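Local coordinates for protein RRNA methyltransferase (Streptomyces viridochromogenes, PDB 1O9H) that methylates N1 of guanine 2535 in 23S ribosomal RNA, using S-adenosyl-L-methionine, and so confers resistance to the orthosomycin antibiotic avilamycin, at residues Ala211-Ser216 with Arg235-Val240; Arg42-Leu47 with Pro169-Thr174. One frame throughout, in Å; residues are numbered along the deposited sequence.

In the fold
From the N terminus, helix 33-44 comes first, and contact 2 sets its last turn and the following turn (42-47) against strand 171-175. That closes a long loop of 121 intervening residues, which contains strands 53-57, 77-84 and 147-151 and most of the helices. Contact 1 opens only after this loop has closed. It pairs 211-216 with 235-240 across 18 residues that include strand 228-232, so the two contacts stand in series, neither nested nor crossed. The sheet joins them: strands 171-175 and 209-214 are parallel neighbours, with Ala211 N 2.7 Å from Val172 O, and helix 33-44 touches both strands on one face.

Contact 1 of 2, residues Ala211-Ser216 with Arg235-Val240; sequences AVTDRS and RSAVLV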
ATOM      1  N   ALA A 211      -7.052   3.683  -6.128  1.00 39.84           N
ATOM      2  CA  ALA A 211      -7.770   2.609  -5.456  1.00 41.05           C
ATOM      3  C   ALA A 211      -7.841   2.925  -3.959  1.00 42.56           C
ATOM      4  O   ALA A 211      -6.822   3.001  -3.308  1.00 42.15           O
ATOM      5  CB  ALA A 211      -7.047   1.277  -5.686  1.00 41.22           C
ATOM      6  N   VAL A 212      -9.041   3.137  -3.430  1.00 44.65           N
ATOM      7  CA  VAL A 212      -9.214   3.422  -2.007  1.00 46.33           C
ATOM      8  C   VAL A 212     -10.021   2.316  -1.373  1.00 47.99           C
ATOM      9  O   VAL A 212     -10.876   1.734  -2.015  1.00 48.18           O
ATOM     10  CB  VAL A 212      -9.908   4.776  -1.756  1.00 46.50           C
ATOM     11  CG1 VAL A 212      -9.044   5.934  -2.266  1.00 46.37           C
ATOM     12  CG2 VAL A 212     -11.268   4.820  -2.407  1.00 46.89           C
ATOM     13  N   THR A 213      -9.730   2.025  -0.112  1.00 50.64           N
ATOM     14  CA  THR A 213     -10.392   0.958   0.646  1.00 52.55           C
ATOM     15  C   THR A 213     -10.921   1.505   1.958  1.00 54.71           C
ATOM     16  O   THR A 213     -10.312   2.387   2.555  1.00 55.09           O
ATOM     17  CB  THR A 213      -9.399  -0.154   0.957  1.00 52.25           C
ATOM     18  OG1 THR A 213      -8.240  -0.003   0.127  1.00 53.67           O
ATOM     19  CG2 THR A 213      -9.960  -1.508   0.594  1.00 51.41           C
ATOM     20  N   ASP A 214     -12.050   0.970   2.404  1.00 57.56           N
ATOM     21  CA  ASP A 214     -12.651   1.358   3.674  1.00 59.94           C
ATOM     22  C   ASP A 214     -13.318   0.157   4.326  1.00 62.32           C
ATOM     23  O   ASP A 214     -13.554  -0.866   3.680  1.00 62.06           O
ATOM     24  CB  ASP A 214     -13.676   2.479   3.459  1.00 59.96           C
ATOM     25  CG  ASP A 214     -13.671   3.518   4.583  1.00 60.54           C
ATOM     26  OD1 ASP A 214     -14.570   4.387   4.583  1.00 60.99           O
ATOM     27  OD2 ASP A 214     -12.820   3.559   5.499  1.00 60.97           O
ATOM     28  N   ARG A 215     -13.629   0.291   5.612  1.00 65.48           N
ATOM     29  CA  ARG A 215     -14.353  -0.747   6.346  1.00 68.13           C
ATOM     30  C   ARG A 215     -15.864  -0.724   6.066  1.00 69.43           C
ATOM     31  O   ARG A 215     -16.588  -1.612   6.510  1.00 69.88           O
ATOM     32  CB  ARG A 215     -14.100  -0.604   7.847  1.00 69.04           C
ATOM     33  CG  ARG A 215     -14.231  -1.907   8.642  1.00 72.21           C
ATOM     34  CD  ARG A 215     -13.031  -2.843   8.522  1.00 76.37           C
ATOM     35  NE  ARG A 215     -13.161  -4.012   9.402  1.00 79.86           N
ATOM     36  CZ  ARG A 215     -12.188  -4.902   9.649  1.00 82.83           C
ATOM     37  NH1 ARG A 215     -10.979  -4.772   9.092  1.00 83.80           N
ATOM     38  NH2 ARG A 215     -12.425  -5.930  10.464  1.00 83.24           N
ATOM     39  N   SER A 216     -16.339   0.277   5.323  1.00 71.04           N
ATOM     40  CA  SER A 216     -17.755   0.368   4.963  1.00 72.31           C
ATOM     41  C   SER A 216     -18.180  -0.680   3.929  1.00 73.48           C
ATOM     42  O   SER A 216     -17.372  -1.504   3.490  1.00 73.59           O
ATOM     43  CB  SER A 216     -18.091   1.769   4.444  1.00 72.30           C
ATOM     44  OG  SER A 216     -17.826   1.887   3.059  1.00 72.52           O
ATOM     45  N   ARG A 235     -14.575  -5.284   4.056  1.00 68.49           N
ATOM     46  CA  ARG A 235     -13.935  -4.238   3.251  1.00 67.66           C
ATOM     47  C   ARG A 235     -14.634  -3.959   1.921  1.00 66.45           C
ATOM     48  O   ARG A 235     -15.244  -4.849   1.332  1.00 66.24           O
ATOM     49  CB  ARG A 235     -12.473  -4.610   2.991  1.00 67.88           C
ATOM     50  CG  ARG A 235     -11.522  -4.166   4.089  1.00 68.68           C
ATOM     51  CD  ARG A 235     -10.575  -3.049   3.658  1.00 70.29           C
ATOM     52  NE  ARG A 235      -9.907  -2.403   4.786  1.00 71.43           N
ATOM     53  CZ  ARG A 235      -9.021  -2.991   5.589  1.00 71.91           C
ATOM     54  NH1 ARG A 235      -8.478  -2.301   6.587  1.00 71.92           N
ATOM     55  NH2 ARG A 235      -8.666  -4.260   5.410  1.00 72.49           N
ATOM     56  N   SER A 236     -14.522  -2.708   1.470  1.00 65.10           N
ATOM     57  CA  SER A 236     -15.009  -2.276   0.160  1.00 64.06           C
ATOM     58  C   SER A 236     -14.000  -1.341  -0.534  1.00 63.11           C
ATOM     59  O   SER A 236     -13.275  -0.593   0.125  1.00 62.88           O
ATOM     60  CB  SER A 236     -16.382  -1.597   0.288  1.00 64.00           C
ATOM     61  OG  SER A 236     -16.279  -0.322   0.897  1.00 63.46           O
ATOM     62  N   ALA A 237     -13.961  -1.393  -1.865  1.00 61.87           N
ATOM     63  CA  ALA A 237     -12.998  -0.622  -2.649  1.00 60.94           C
ATOM     64  C   ALA A 237     -13.622  -0.000  -3.896  1.00 59.91           C
ATOM     65  O   ALA A 237     -14.471  -0.606  -4.544  1.00 59.77           O
ATOM     66  CB  ALA A 237     -11.816  -1.501  -3.042  1.00 60.91           C
ATOM     67  N   VAL A 238     -13.190   1.216  -4.219  1.00 58.75           N
ATOM     68  CA  VAL A 238     -13.594   1.902  -5.439  1.00 57.86           C
ATOM     69  C   VAL A 238     -12.352   2.381  -6.204  1.00 56.89           C
ATOM     70  O   VAL A 238     -11.395   2.856  -5.604  1.00 56.49           O
ATOM     71  CB  VAL A 238     -14.552   3.088  -5.126  1.00 57.95           C
ATOM     72  CG1 VAL A 238     -13.814   4.227  -4.443  1.00 57.99           C
ATOM     73  CG2 VAL A 238     -15.255   3.581  -6.396  1.00 57.99           C
ATOM     74  N   LEU A 239     -12.379   2.238  -7.528  1.00 55.90           N
ATOM     75  CA  LEU A 239     -11.268   2.632  -8.394  1.00 54.94           C
ATOM     76  C   LEU A 239     -11.718   3.755  -9.288  1.00 54.72           C
ATOM     77  O   LEU A 239     -12.752   3.649  -9.924  1.00 54.60           O
ATOM     78  CB  LEU A 239     -10.819   1.462  -9.264  1.00 54.65           C
ATOM     79  CG  LEU A 239     -10.541   0.149  -8.518  1.00 53.92           C
ATOM     80  CD1 LEU A 239      -9.946  -0.881  -9.459  1.00 53.20           C
ATOM     81  CD2 LEU A 239      -9.607   0.386  -7.346  1.00 54.09           C
ATOM     82  N   VAL A 240     -10.949   4.835  -9.331  1.00 54.51           N
ATOM     83  CA  VAL A 240     -11.268   5.969 -10.187  1.00 54.64           C
ATOM     84  C   VAL A 240     -10.058   6.428 -11.001  1.00 54.50           C
ATOM     85  O   VAL A 240      -8.913   6.198 -10.626  1.00 54.53           O
ATOM     86  CB  VAL A 240     -11.824   7.172  -9.361  1.00 54.82           C
ATOM     87  CG1 VAL A 240     -13.132   6.790  -8.682  1.00 55.14           C
ATOM     88  CG2 VAL A 240     -10.807   7.671  -8.341  1.00 54.70           C
TER
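Val212 and Val238 lie side by side on one face of an antiparallel strand pair, both side chains pointing the same way, with CG2 of Val212 3.3 Å from CG1 of Val238. A first torsion of 71° turns that CG1 toward its partner, and the beta-branched shape suits an extended backbone. The two residues also exchange backbone bonds, Val212 N to Val238 O and Val238 N to Val212 O, each 3.2 Å. Asp214 and Ser236 form the next hydrogen-bonded pair. Where 211-216 leaves the sheet, Ser236 OG donates to Ser216 O at 3.1 Å, approaching from above the carbonyl plane; a small hydroxyl can reach back to the turning chain here.

Thr213 points to the other face, and the side chain of Arg235 crosses it at about a right angle, the methyl CG2 of Thr213 resting 3.5 Å from CD of Arg235. The long aliphatic stem thus packs while the charged end goes further, to a salt bridge with Asp175. Arg215 NH1 stands 4.1 Å above the plane of the Arg235 guanidinium, offset toward its rim; Asp175 probably offsets the like charges.

Ala211 and Thr213 touch Ile39 of helix 33-44, which lies over this face. Strand 171-175 flanks 209-214 in parallel; strand 235-241, between 209-214 and the outermost 228-232, is the one reversed strand of the class I methyltransferase order 3-2-1-4-5-7-6.

Contact 2 of 2, residues Arg42-Leu47 with Pro169-Thr174; sequences RALARL and PDVVLT
Three apolar side chains from the end of helix 33-44 and the turn after it gather round Val171, and this hydrophobic packing carries the contact. Ala43 points at the strand and puts its CB 4.0 Å from Val171 CG1, a small methyl that lets the last helical turn sit close above the sheet. Leu47 comes from another direction, its side chain crossing that of Val171 at about a right angle, with CD1 4.0 Å from CG2. Leu44 adds a looser touch, CD2 to the same CG2 at 4.4 Å. The valine divides its branches between these neighbours: CG1 is anti to the backbone N (chi1 180°) and meets the alanine, while CG2, beside that N, faces the two leucines. The other methyl of Leu47, CD2, lies 3.9 Å from the carbonyl oxygen of Asp170.

The arrangement belongs to the Rossmann-like fold of class I methyltransferases, in which helices cover both faces of a central sheet. Strand 171-175 is the fourth along the chain and stands between 53-57 and 209-214; helix 33-44 precedes the first strand and lies across this part of one face.

No hydrogen bond joins the two segments; the backbone bonds that shape the contact are local. Leu44 to Leu47 form a type I beta turn, closed by Leu47 N to Leu44 O at 3.1 Å, and Arg46 N bonds to Ala43 O one residue earlier, overlapping that turn. This turn brings Leu47 back over the start of the strand.

The carboxylate of Asp170 is held by another part of the fold: OD2 accepts from Thr54 N, in the neighbouring parallel strand 53-57.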
ATOM      1  N   ARG A  42      -6.210  -5.646 -10.178  1.00 37.96           N
ATOM      2  CA  ARG A  42      -7.380  -5.006 -10.778  1.00 38.57           C
ATOM      3  C   ARG A  42      -7.077  -3.580 -11.203  1.00 38.52           C
ATOM      4  O   ARG A  42      -7.647  -3.073 -12.168  1.00 39.44           O
ATOM      5  CB  ARG A  42      -8.541  -4.941  -9.788  1.00 38.73           C
ATOM      6  CG  ARG A  42      -9.225  -6.247  -9.524  1.00 39.69           C
ATOM      7  CD  ARG A  42     -10.387  -6.119  -8.547  1.00 41.83           C
ATOM      8  NE  ARG A  42     -11.087  -7.400  -8.415  1.00 45.49           N
ATOM      9  CZ  ARG A  42     -12.403  -7.535  -8.218  1.00 46.92           C
ATOM     10  NH1 ARG A  42     -13.200  -6.478  -8.137  1.00 47.95           N
ATOM     11  NH2 ARG A  42     -12.925  -8.748  -8.112  1.00 47.79           N
ATOM     12  N   ALA A  43      -6.221  -2.911 -10.446  1.00 38.28           N
ATOM     13  CA  ALA A  43      -5.794  -1.568 -10.809  1.00 38.03           C
ATOM     14  C   ALA A  43      -4.946  -1.637 -12.081  1.00 38.24           C
ATOM     15  O   ALA A  43      -5.096  -0.807 -12.967  1.00 37.65           O
ATOM     16  CB  ALA A  43      -5.025  -0.924  -9.681  1.00 37.80           C
ATOM     17  N   LEU A  44      -4.091  -2.658 -12.177  1.00 38.80           N
ATOM     18  CA  LEU A  44      -3.191  -2.801 -13.313  1.00 39.32           C
ATOM     19  C   LEU A  44      -3.987  -3.021 -14.566  1.00 40.07           C
ATOM     20  O   LEU A  44      -3.635  -2.511 -15.616  1.00 39.70           O
ATOM     21  CB  LEU A  44      -2.219  -3.966 -13.126  1.00 38.98           C
ATOM     22  CG  LEU A  44      -1.107  -3.832 -12.088  1.00 37.80           C
ATOM     23  CD1 LEU A  44      -0.240  -5.065 -12.195  1.00 37.87           C
ATOM     24  CD2 LEU A  44      -0.274  -2.572 -12.247  1.00 36.88           C
ATOM     25  N   ALA A  45      -5.099  -3.731 -14.432  1.00 41.81           N
ATOM     26  CA  ALA A  45      -5.904  -4.125 -15.580  1.00 43.08           C
ATOM     27  C   ALA A  45      -6.719  -2.963 -16.139  1.00 44.29           C
ATOM     28  O   ALA A  45      -7.433  -3.122 -17.116  1.00 44.94           O
ATOM     29  CB  ALA A  45      -6.822  -5.294 -15.200  1.00 43.40           C
ATOM     30  N   ARG A  46      -6.616  -1.797 -15.518  1.00 45.78           N
ATOM     31  CA  ARG A  46      -7.311  -0.602 -15.984  1.00 46.91           C
ATOM     32  C   ARG A  46      -6.362   0.396 -16.612  1.00 47.14           C
ATOM     33  O   ARG A  46      -6.776   1.434 -17.081  1.00 47.40           O
ATOM     34  CB  ARG A  46      -8.030   0.062 -14.807  1.00 47.55           C
ATOM     35  CG  ARG A  46      -9.240  -0.715 -14.321  1.00 50.35           C
ATOM     36  CD  ARG A  46     -10.492  -0.425 -15.104  1.00 53.78           C
ATOM     37  NE  ARG A  46     -11.585  -1.320 -14.737  1.00 57.85           N
ATOM     38  CZ  ARG A  46     -12.810  -1.260 -15.248  1.00 60.07           C
ATOM     39  NH1 ARG A  46     -13.118  -0.339 -16.156  1.00 61.17           N
ATOM     40  NH2 ARG A  46     -13.733  -2.128 -14.850  1.00 60.91           N
ATOM     41  N   LEU A  47      -5.076   0.094 -16.602  1.00 47.66           N
ATOM     42  CA  LEU A  47      -4.103   0.974 -17.205  1.00 47.78           C
ATOM     43  C   LEU A  47      -4.092   0.735 -18.698  1.00 47.88           C
ATOM     44  O   LEU A  47      -4.229  -0.403 -19.132  1.00 47.19           O
ATOM     45  CB  LEU A  47      -2.724   0.693 -16.619  1.00 48.02           C
ATOM     46  CG  LEU A  47      -2.623   1.041 -15.143  1.00 48.18           C
ATOM     47  CD1 LEU A  47      -1.324   0.526 -14.589  1.00 49.05           C
ATOM     48  CD2 LEU A  47      -2.760   2.547 -14.949  1.00 47.89           C
ATOM     49  N   PRO A 169       3.359   8.930 -10.580  1.00 39.98           N
ATOM     50  CA  PRO A 169       2.701   7.657 -10.249  1.00 38.56           C
ATOM     51  C   PRO A 169       1.645   7.225 -11.262  1.00 37.43           C
ATOM     52  O   PRO A 169       0.925   8.079 -11.756  1.00 37.08           O
ATOM     53  CB  PRO A 169       2.037   7.950  -8.905  1.00 38.69           C
ATOM     54  CG  PRO A 169       2.904   9.005  -8.282  1.00 39.62           C
ATOM     55  CD  PRO A 169       3.406   9.843  -9.421  1.00 39.60           C
ATOM     56  N   ASP A 170       1.575   5.925 -11.554  1.00 35.67           N
ATOM     57  CA  ASP A 170       0.522   5.359 -12.390  1.00 35.11           C
ATOM     58  C   ASP A 170      -0.641   4.799 -11.559  1.00 34.46           C
ATOM     59  O   ASP A 170      -1.771   4.862 -11.971  1.00 34.04           O
ATOM     60  CB  ASP A 170       1.066   4.234 -13.298  1.00 34.93           C
ATOM     61  CG  ASP A 170       2.341   4.624 -14.043  1.00 33.64           C
ATOM     62  OD1 ASP A 170       2.256   5.418 -15.011  1.00 33.97           O
ATOM     63  OD2 ASP A 170       3.473   4.167 -13.749  1.00 29.27           O
ATOM     64  N   VAL A 171      -0.342   4.227 -10.404  1.00 34.42           N
ATOM     65  CA  VAL A 171      -1.350   3.687  -9.499  1.00 34.20           C
ATOM     66  C   VAL A 171      -1.228   4.339  -8.127  1.00 34.55           C
ATOM     67  O   VAL A 171      -0.150   4.454  -7.592  1.00 33.51           O
ATOM     68  CB  VAL A 171      -1.192   2.154  -9.326  1.00 34.11           C
ATOM     69  CG1 VAL A 171      -2.235   1.603  -8.390  1.00 33.87           C
ATOM     70  CG2 VAL A 171      -1.254   1.440 -10.691  1.00 34.20           C
ATOM     71  N   VAL A 172      -2.356   4.773  -7.577  1.00 35.51           N
ATOM     72  CA  VAL A 172      -2.441   5.200  -6.198  1.00 35.83           C
ATOM     73  C   VAL A 172      -3.322   4.219  -5.473  1.00 36.36           C
ATOM     74  O   VAL A 172      -4.359   3.842  -5.967  1.00 35.80           O
ATOM     75  CB  VAL A 172      -3.014   6.609  -6.109  1.00 36.12           C
ATOM     76  CG1 VAL A 172      -3.409   6.967  -4.659  1.00 35.73           C
ATOM     77  CG2 VAL A 172      -2.001   7.591  -6.670  1.00 35.97           C
ATOM     78  N   LEU A 173      -2.872   3.774  -4.311  1.00 38.10           N
ATOM     79  CA  LEU A 173      -3.577   2.761  -3.521  1.00 39.41           C
ATOM     80  C   LEU A 173      -3.427   3.130  -2.064  1.00 41.17           C
ATOM     81  O   LEU A 173      -2.326   3.403  -1.607  1.00 41.12           O
ATOM     82  CB  LEU A 173      -2.981   1.379  -3.758  1.00 39.02           C
ATOM     83  CG  LEU A 173      -3.835   0.134  -3.490  1.00 38.99           C
ATOM     84  CD1 LEU A 173      -3.170  -1.075  -4.125  1.00 38.84           C
ATOM     85  CD2 LEU A 173      -4.053  -0.128  -2.024  1.00 39.51           C
ATOM     86  N   THR A 174      -4.527   3.156  -1.331  1.00 43.77           N
ATOM     87  CA  THR A 174      -4.459   3.532   0.073  1.00 46.07           C
ATOM     88  C   THR A 174      -5.676   3.078   0.866  1.00 48.23           C
ATOM     89  O   THR A 174      -6.783   3.056   0.363  1.00 48.04           O
ATOM     90  CB  THR A 174      -4.224   5.058   0.203  1.00 45.75           C
ATOM     91  OG1 THR A 174      -3.700   5.355   1.494  1.00 46.03           O
ATOM     92  CG2 THR A 174      -5.511   5.863   0.115  1.00 46.18           C
TER